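Local coordinates for TENA/THI-4 protein (Shewanella denitrificans OS217, PDB 3DDE) that is of unknown function but has a heme oxygenase-like fold and is probably an oxidoreductase, as in its family of iron-containing redox enzymes, at residues Leu158-Thr161 with Pro162-Lys166. Residues are numbered along the deposited sequence; the frame is centred on the assembly and turned at random.
Sequences LDLT and PQSMK
Thr161 and Ser164 close a tight beta turn, Ser164 N donating to Thr161 O at 3.1 Å, with Pro162 and Gln163 in helical conformation at its two central positions. The turn belongs to the loop that joins helix 144-157 to helix 166-189 in this all-alpha, heme oxygenase-like chain. Just upstream, a Schellman motif ends the first helix: Asp159 takes a positive phi of 38°, and Leu160 N reaches back to Gln155 O. The amide of Ser164 approaches the Thr161 carbonyl from above its plane, and the bond is bent at the hydrogen (144°).

The Thr161 side chain adds a second link, an ST turn, in which OG1 accepts Gln163 N at 3.2 Å. A chi1 of 69° tucks this hydroxyl between its own backbone N and carbonyl carbon, turning it forward along the chain. Gln163 CB and CG also lie beside OG1 before the chain bends at chi2 and carries the amide away. Thr161 therefore holds two successive backbone amides, one through its side chain and one through its carbonyl. Beyond the turn, Met165 N makes a weak hydrogen bond to Pro162 O.

On the inner side, the partly exposed Leu160 and the buried selenomethionine Met165 cross at about a right angle. Met165, its chain bent at chi3, lies across the Leu160 side chain with its methyl toward it, though the exact position of CE is doubtful. Met165 also packs on Ile154 of the preceding helix, while Ile98 touches both Leu160 and Ser164. Asp94 accepts a hydrogen bond from Lys166 N, and Tyr41 OH hydrogen-bonds to Ser164 O. Leu160 CD2 presses tightly on Ser164 CB at 3.3 Å, with the serine hydroxyl OG close by.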
loop_
_atom_site.group_PDB
_atom_site.type_symbol
_atom_site.label_atom_id
_atom_site.label_comp_id
_atom_site.label_asym_id
_atom_site.label_seq_id
_atom_site.Cartn_x
_atom_site.Cartn_y
_atom_site.Cartn_z
ATOM N N LEU A 158 7.423 -30.054 -30.905
ATOM C CA LEU A 158 6.452 -30.737 -30.043
ATOM C C LEU A 158 5.121 -31.021 -30.746
ATOM O O LEU A 158 4.166 -31.463 -30.106
ATOM C CB LEU A 158 6.210 -29.910 -28.775
ATOM C CG LEU A 158 7.420 -29.738 -27.859
ATOM C CD1 LEU A 158 7.130 -28.736 -26.732
ATOM C CD2 LEU A 158 7.856 -31.092 -27.301
ATOM N N ASP A 159 5.077 -30.789 -32.061
ATOM C CA ASP A 159 3.882 -30.977 -32.891
ATOM C C ASP A 159 2.609 -30.540 -32.148
ATOM O O ASP A 159 1.690 -31.327 -31.927
ATOM C CB ASP A 159 3.803 -32.426 -33.402
ATOM C CG ASP A 159 2.937 -32.556 -34.629
ATOM O OD1 ASP A 159 2.089 -31.673 -34.868
ATOM O OD2 ASP A 159 3.106 -33.546 -35.370
ATOM N N LEU A 160 2.585 -29.264 -31.773
ATOM C CA LEU A 160 1.481 -28.670 -31.015
ATOM C C LEU A 160 0.396 -28.093 -31.915
ATOM O O LEU A 160 0.665 -27.652 -33.031
ATOM C CB LEU A 160 2.012 -27.557 -30.092
ATOM C CG LEU A 160 2.930 -28.022 -28.949
ATOM C CD1 LEU A 160 3.754 -26.868 -28.344
ATOM C CD2 LEU A 160 2.126 -28.755 -27.864
ATOM N N THR A 161 -0.830 -28.106 -31.406
ATOM C CA THR A 161 -1.991 -27.561 -32.102
ATOM C C THR A 161 -2.280 -26.245 -31.410
ATOM O O THR A 161 -1.715 -25.995 -30.357
ATOM C CB THR A 161 -3.222 -28.487 -31.934
ATOM O OG1 THR A 161 -3.677 -28.446 -30.574
ATOM C CG2 THR A 161 -2.877 -29.917 -32.315
ATOM N N PRO A 162 -3.156 -25.395 -31.983
ATOM C CA PRO A 162 -3.510 -24.141 -31.299
ATOM C C PRO A 162 -4.030 -24.323 -29.860
ATOM O O PRO A 162 -4.019 -23.369 -29.076
ATOM C CB PRO A 162 -4.621 -23.547 -32.184
ATOM C CG PRO A 162 -4.986 -24.594 -33.162
ATOM C CD PRO A 162 -3.821 -25.504 -33.293
ATOM N N GLN A 163 -4.487 -25.538 -29.539
ATOM C CA GLN A 163 -4.994 -25.879 -28.205
ATOM C C GLN A 163 -3.906 -25.812 -27.127
ATOM O O GLN A 163 -4.171 -25.401 -26.006
ATOM C CB GLN A 163 -5.572 -27.305 -28.203
ATOM C CG GLN A 163 -6.720 -27.578 -29.176
ATOM C CD GLN A 163 -8.051 -26.989 -28.752
ATOM O OE1 GLN A 163 -8.184 -26.396 -27.685
ATOM N NE2 GLN A 163 -9.058 -27.170 -29.594
ATOM N N SER A 164 -2.685 -26.226 -27.455
ATOM C CA SER A 164 -1.578 -26.201 -26.480
ATOM C C SER A 164 -0.775 -24.920 -26.568
ATOM O O SER A 164 0.344 -24.838 -26.031
ATOM C CB SER A 164 -0.642 -27.387 -26.689
ATOM O OG SER A 164 -1.340 -28.609 -26.523
HETATM N N MSE A 165 -1.351 -23.904 -27.207
HETATM C CA MSE A 165 -0.645 -22.649 -27.430
HETATM C C MSE A 165 -1.569 -21.439 -27.350
HETATM O O MSE A 165 -1.355 -20.442 -28.046
HETATM C CB MSE A 165 -0.081 -22.760 -28.827
HETATM C CG MSE A 165 1.106 -21.897 -29.115
HETATM SE SE MSE A 165 1.850 -22.891 -30.639
HETATM C CE MSE A 165 2.594 -24.382 -29.592
ATOM N N LYS A 166 -2.589 -21.538 -26.495
ATOM C CA LYS A 166 -3.594 -20.484 -26.330
ATOM C C LYS A 166 -3.016 -19.176 -25.800
ATOM O O LYS A 166 -3.491 -18.110 -26.176
ATOM C CB LYS A 166 -4.735 -20.953 -25.422
#